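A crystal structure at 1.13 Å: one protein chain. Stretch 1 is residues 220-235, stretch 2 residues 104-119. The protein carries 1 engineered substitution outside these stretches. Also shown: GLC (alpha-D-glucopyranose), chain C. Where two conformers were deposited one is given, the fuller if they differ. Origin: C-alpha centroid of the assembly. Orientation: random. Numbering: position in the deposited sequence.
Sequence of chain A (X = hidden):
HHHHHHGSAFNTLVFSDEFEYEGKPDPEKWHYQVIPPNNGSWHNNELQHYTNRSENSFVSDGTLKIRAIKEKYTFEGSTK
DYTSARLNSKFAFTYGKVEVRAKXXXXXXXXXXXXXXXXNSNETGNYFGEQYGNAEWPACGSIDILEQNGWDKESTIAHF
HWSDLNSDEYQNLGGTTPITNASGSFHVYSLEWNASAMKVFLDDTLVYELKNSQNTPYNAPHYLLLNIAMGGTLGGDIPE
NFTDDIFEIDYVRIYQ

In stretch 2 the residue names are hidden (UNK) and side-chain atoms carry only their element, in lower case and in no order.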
# COMPACT_ATOMS: atom_id res chain seq x y z
N ALA A 220 -13.17 -12.44 1.48
CA ALA A 220 -13.25 -12.13 2.88
C ALA A 220 -12.61 -10.74 3.06
O ALA A 220 -11.96 -10.23 2.14
CB ALA A 220 -12.54 -13.18 3.70
N PRO A 221 -12.67 -10.14 4.24
CA PRO A 221 -12.29 -8.71 4.32
C PRO A 221 -10.83 -8.48 4.09
O PRO A 221 -9.99 -9.28 4.56
CB PRO A 221 -12.68 -8.31 5.75
CG PRO A 221 -13.94 -9.21 6.03
CD PRO A 221 -13.44 -10.57 5.46
N HIS A 222 -10.53 -7.38 3.45
CA HIS A 222 -9.13 -6.85 3.33
C HIS A 222 -9.11 -5.46 3.88
O HIS A 222 -10.12 -4.79 4.04
CB HIS A 222 -8.71 -6.80 1.83
CG HIS A 222 -8.29 -8.10 1.24
ND1 HIS A 222 -8.90 -9.29 1.26
CD2 HIS A 222 -7.15 -8.23 0.50
CE1 HIS A 222 -8.09 -10.19 0.61
NE2 HIS A 222 -7.03 -9.52 0.15
N TYR A 223 -7.91 -5.01 4.28
CA TYR A 223 -7.64 -3.64 4.63
C TYR A 223 -6.62 -3.03 3.71
O TYR A 223 -5.84 -3.74 3.05
CB TYR A 223 -7.26 -3.47 6.11
CG TYR A 223 -6.05 -4.22 6.53
CD1 TYR A 223 -4.74 -3.68 6.42
CD2 TYR A 223 -6.15 -5.54 7.03
CE1 TYR A 223 -3.64 -4.38 6.81
CE2 TYR A 223 -5.04 -6.25 7.43
CZ TYR A 223 -3.79 -5.65 7.35
OH TYR A 223 -2.70 -6.37 7.80
N LEU A 224 -6.60 -1.71 3.64
CA LEU A 224 -5.71 -0.96 2.75
C LEU A 224 -4.42 -0.58 3.48
O LEU A 224 -4.42 -0.26 4.69
CB LEU A 224 -6.41 0.35 2.33
CG LEU A 224 -5.75 1.17 1.21
CD1 LEU A 224 -5.90 0.41 -0.13
CD2 LEU A 224 -6.47 2.53 1.11
N LEU A 225 -3.30 -0.59 2.75
CA LEU A 225 -2.03 -0.13 3.19
C LEU A 225 -1.49 0.96 2.28
O LEU A 225 -1.66 0.86 1.05
CB LEU A 225 -0.99 -1.27 3.27
CG LEU A 225 -1.31 -2.45 4.23
CD1 LEU A 225 -2.07 -3.56 3.54
CD2 LEU A 225 -0.07 -2.98 4.88
N LEU A 226 -0.78 1.93 2.86
CA LEU A 226 -0.12 3.01 2.12
C LEU A 226 1.26 3.17 2.72
O LEU A 226 1.37 3.31 3.94
CB LEU A 226 -0.86 4.35 2.35
CG LEU A 226 -2.30 4.33 1.89
CD1 LEU A 226 -2.97 5.63 2.45
CD2 LEU A 226 -2.45 4.22 0.40
N ASN A 227 2.31 3.17 1.90
CA ASN A 227 3.65 3.23 2.48
C ASN A 227 4.66 3.71 1.43
O ASN A 227 4.38 3.63 0.23
CB ASN A 227 4.10 1.89 3.06
CG ASN A 227 4.27 0.83 2.02
OD1 ASN A 227 3.28 0.30 1.52
ND2 ASN A 227 5.50 0.58 1.58
N ILE A 228 5.84 4.11 1.89
CA ILE A 228 7.06 4.16 1.01
C ILE A 228 8.10 3.28 1.64
O ILE A 228 8.60 3.64 2.72
CB ILE A 228 7.64 5.58 0.79
CG1 ILE A 228 6.62 6.64 0.39
CG2 ILE A 228 8.76 5.45 -0.25
CD1 ILE A 228 7.23 8.04 0.43
N ALA A 229 8.48 2.19 1.01
CA ALA A 229 9.67 1.45 1.45
C ALA A 229 10.89 2.08 0.79
O ALA A 229 10.80 2.69 -0.27
CB ALA A 229 9.51 -0.01 1.06
N MET A 230 12.03 1.88 1.40
CA MET A 230 13.35 2.33 0.84
C MET A 230 14.21 1.12 0.56
O MET A 230 14.40 0.26 1.41
CB MET A 230 14.04 3.23 1.80
CG MET A 230 13.38 4.60 1.97
SD MET A 230 13.19 5.57 0.42
CE MET A 230 14.91 5.73 -0.11
N GLY A 231 14.76 1.07 -0.65
CA GLY A 231 15.62 -0.06 -1.01
C GLY A 231 14.84 -1.35 -1.05
O GLY A 231 13.65 -1.43 -1.36
N GLY A 232 15.58 -2.44 -0.74
CA GLY A 232 14.98 -3.76 -0.83
C GLY A 232 14.69 -4.21 -2.25
O GLY A 232 15.17 -3.61 -3.25
N THR A 233 13.87 -5.24 -2.38
CA THR A 233 13.61 -5.92 -3.68
C THR A 233 13.34 -4.97 -4.79
O THR A 233 13.95 -4.99 -5.86
CB THR A 233 12.48 -6.96 -3.54
OG1 THR A 233 12.78 -7.77 -2.40
CG2 THR A 233 12.38 -7.86 -4.79
N LEU A 234 12.30 -4.17 -4.59
CA LEU A 234 11.85 -3.23 -5.61
C LEU A 234 12.34 -1.82 -5.40
O LEU A 234 12.29 -1.07 -6.39
CB LEU A 234 10.38 -3.26 -5.80
CG LEU A 234 9.76 -4.54 -6.40
CD1 LEU A 234 8.26 -4.31 -6.76
CD2 LEU A 234 10.53 -5.18 -7.53
N GLY A 235 12.83 -1.42 -4.24
CA GLY A 235 13.42 -0.12 -4.14
C GLY A 235 14.78 -0.06 -4.83
O GLY A 235 15.11 0.97 -5.47
N UNK A 104 3.40 10.33 -7.01
CA UNK A 104 4.36 9.34 -6.52
C UNK A 104 5.74 9.96 -6.25
O UNK A 104 6.09 10.97 -6.92
c UNK A 104 4.47 8.13 -7.49
c UNK A 104 3.39 6.29 -8.71
c UNK A 104 2.29 7.15 -6.66
c UNK A 104 3.15 7.50 -7.84
N UNK A 105 6.57 9.36 -5.42
CA UNK A 105 7.95 9.86 -5.28
C UNK A 105 8.69 9.77 -6.60
O UNK A 105 8.57 8.79 -7.35
c UNK A 105 8.54 8.91 -4.21
c UNK A 105 7.38 8.23 -3.59
c UNK A 105 6.21 8.29 -4.49
N UNK A 106 9.54 10.76 -6.86
CA UNK A 106 10.37 10.72 -8.09
C UNK A 106 11.73 10.11 -7.90
O UNK A 106 12.36 9.80 -8.93
o UNK A 106 11.31 12.93 -7.63
c UNK A 106 10.61 12.20 -8.59
N UNK A 107 12.24 10.00 -6.68
CA UNK A 107 13.63 9.72 -6.49
C UNK A 107 13.94 8.25 -6.57
O UNK A 107 13.19 7.35 -6.15
c UNK A 107 14.70 13.99 -4.05
c UNK A 107 14.15 10.28 -5.17
c UNK A 107 14.18 11.83 -5.22
n UNK A 107 15.18 14.59 -2.78
c UNK A 107 14.68 12.46 -3.94
N UNK A 108 15.16 7.96 -7.04
CA UNK A 108 15.65 6.62 -7.09
C UNK A 108 15.74 6.00 -5.70
O UNK A 108 16.13 6.71 -4.77
c UNK A 108 17.63 5.23 -8.03
n UNK A 108 20.50 3.75 -10.11
c UNK A 108 19.46 3.96 -9.05
c UNK A 108 18.87 5.36 -8.96
c UNK A 108 17.06 6.60 -7.78
N UNK A 109 15.45 4.71 -5.59
CA UNK A 109 15.50 4.02 -4.33
C UNK A 109 14.17 3.90 -3.58
O UNK A 109 14.08 3.13 -2.63
N UNK A 110 13.19 4.71 -3.97
CA UNK A 110 11.89 4.73 -3.32
C UNK A 110 10.97 3.66 -3.93
O UNK A 110 10.97 3.39 -5.14
c UNK A 110 11.24 6.12 -3.45
o UNK A 110 11.02 6.40 -4.86
c UNK A 110 12.02 7.22 -2.82
N UNK A 111 10.15 3.08 -3.05
CA UNK A 111 9.23 2.00 -3.39
C UNK A 111 7.88 2.31 -2.79
O UNK A 111 7.54 1.77 -1.69
c UNK A 111 10.45 -3.73 -1.61
c UNK A 111 9.83 0.67 -2.94
c UNK A 111 9.35 -1.86 -2.65
n UNK A 111 7.40 -2.03 -3.82
c UNK A 111 7.84 -0.69 -3.88
c UNK A 111 10.41 -2.36 -1.92
c UNK A 111 8.34 -4.08 -2.76
c UNK A 111 9.01 -0.56 -3.17
c UNK A 111 8.32 -2.72 -3.07
c UNK A 111 9.42 -4.57 -2.05
N UNK A 112 7.09 3.15 -3.38
CA UNK A 112 5.75 3.45 -2.84
C UNK A 112 4.79 2.32 -3.18
O UNK A 112 4.95 1.61 -4.18
c UNK A 112 7.36 3.88 -4.68
c UNK A 112 5.98 4.47 -5.02
c UNK A 112 5.32 4.72 -3.65
N UNK A 113 3.73 2.19 -2.36
CA UNK A 113 2.72 1.21 -2.64
C UNK A 113 1.37 1.62 -2.05
O UNK A 113 1.29 2.25 -0.99
c UNK A 113 3.11 -0.15 -2.07
N UNK A 114 0.34 1.21 -2.78
CA UNK A 114 -1.09 1.26 -2.38
C UNK A 114 -1.51 -0.21 -2.51
O UNK A 114 -1.48 -0.74 -3.64
c UNK A 114 -3.38 2.12 -2.83
c UNK A 114 -1.91 2.11 -3.29
c UNK A 114 -1.36 3.56 -3.38
c UNK A 114 -1.95 4.40 -4.50
N UNK A 115 -1.92 -0.87 -1.44
CA UNK A 115 -2.14 -2.32 -1.58
C UNK A 115 -3.03 -2.78 -0.45
O UNK A 115 -3.44 -1.99 0.39
c UNK A 115 2.31 -4.01 2.23
c UNK A 115 0.11 -2.84 -0.44
c UNK A 115 0.44 -5.28 0.48
c UNK A 115 0.73 -1.70 -0.00
c UNK A 115 2.11 -5.41 2.27
c UNK A 115 1.17 -6.01 1.39
c UNK A 115 0.63 -3.88 0.41
n UNK A 115 1.58 -1.94 1.03
c UNK A 115 -0.79 -3.04 -1.63
c UNK A 115 1.53 -3.28 1.30
N UNK A 116 -3.37 -4.04 -0.48
CA UNK A 116 -4.27 -4.64 0.53
C UNK A 116 -3.64 -5.91 1.09
O UNK A 116 -2.87 -6.59 0.43
o UNK A 116 -5.61 -6.21 -0.78
c UNK A 116 -6.29 -3.86 -0.86
c UNK A 116 -5.66 -4.98 -0.04
N UNK A 117 -4.09 -6.22 2.30
CA UNK A 117 -3.87 -7.52 2.90
C UNK A 117 -5.22 -8.04 3.38
O UNK A 117 -6.05 -7.27 3.90
c UNK A 117 -0.98 -8.68 3.15
c UNK A 117 -1.42 -7.37 3.80
c UNK A 117 -0.60 -6.98 4.98
c UNK A 117 -2.92 -7.46 4.09
N UNK A 118 -5.40 -9.36 3.32
CA UNK A 118 -6.51 -9.94 4.02
C UNK A 118 -6.47 -9.59 5.48
O UNK A 118 -5.42 -9.60 6.13
N UNK A 119 -7.69 -9.28 6.01
CA UNK A 119 -7.78 -8.88 7.41
C UNK A 119 -7.47 -10.03 8.37
O UNK A 119 -7.29 -9.74 9.58
c UNK A 119 -9.11 -8.24 7.75
C1 GLC C . 3.50 -6.60 -2.48
C2 GLC C . 4.56 -7.52 -1.79
C3 GLC C . 4.76 -6.99 -0.36
C4 GLC C . 5.14 -5.57 -0.39
C5 GLC C . 3.93 -4.86 -0.95
C6 GLC C . 4.08 -3.36 -1.06
O1 GLC C . 2.18 -6.88 -2.07
O2 GLC C . 4.06 -8.83 -1.82
O3 GLC C . 5.83 -7.79 0.31
O4 GLC C . 5.45 -5.11 0.94
O5 GLC C . 3.73 -5.34 -2.30
O6 GLC C . 5.17 -3.00 -1.89
O HOH W 1 6.48 -0.85 -0.79

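Position 104 carries four carbons forked at the second, out of reach of stretch 1: Leu104. At 105 three carbons close a ring onto the backbone N, which defines Pro105; its CG lies 4.0 Å from Ile228 CD1. Position 106 has one carbon then one oxygen, without contact: Ser106. Positions 107 and 108 each hold four carbons in a row ending in nitrogen, so Lys107 and Lys108, both extended and neither packed on stretch 1.

Position 109 has no side-chain atom and is Gly109. Its phi/psi of 96/-16 would jam a CB against the preceding carbonyl, and its O accepts from Gly231 N (2.9 Å, 175°).

At 110 one carbon bears an oxygen and a carbon: Thr110. OG1 bonds to Lys107 O (2.7 Å) within a type II turn, while CG2 lies 3.8 Å from Met230 SD.

Position 111 shows one carbon followed by fused five- and six-membered rings with one nitrogen, hence Trp111. Leu234 CB sits over its face, 3.6 Å from the six-membered ring centroid and 17° off the normal; Gly231 O meets the edge, 3.4 Å from CE3.

The three carbons at 112 rejoin the backbone N: Pro112. Lacking N-H costs no pairing, because this is a non-hydrogen-bonded pair with Ile228. A single carbon at 113, 3.6 Å from Asn227 OD1, gives Ala113. Position 114 has four carbons forked at the first, one arm two carbons long: Ile114, whose CG2 lies 4.0 Å from Leu226 CD2 and 4.1 Å from Leu224 CD1.

Fused rings with one nitrogen recur at 115, so Trp115. NE1 donates to Asn227 OD1 (2.9 Å, 151°), Leu225 CB covers one face (3.7 Å from the five-membered ring centroid), and glucose C6 lies over the opposite face.

At 116 one carbon carries an oxygen and a carbon: Thr116, with CG2 4.3 Å from Leu224 CD1. Position 117 has four carbons forked at the second: Leu117, CG 3.9 Å from Leu225 CD1. Position 118 is bare, Gly118, and its CA makes a CH-pi contact over the face of the His222 ring, 3.7 Å from the centroid and 7° off the normal. One carbon at 119, 4.1 Å from Pro221 CB, makes Ala119.

The contact is an antiparallel strand pair (axes 160° apart), with reciprocal N-H...O bonds joining Tyr223 with Leu117, Leu225 with Trp115, Asn227 with Ala113 and Ala229 with Trp111. Alternation puts Trp111, Ala113, Trp115 and Leu117 on the face of Leu225 and Asn227, where glucose binds, and Thr110, Ile114 and Thr116 on the other. Water 1 links Trp111 O (3.0 Å), Asn227 ND2 (2.9 Å) and glucose O6 (2.7 Å), tying both strands to the sugar.

Stretch 2, residues 104-119: LPSKKGTWPAIWTLGA
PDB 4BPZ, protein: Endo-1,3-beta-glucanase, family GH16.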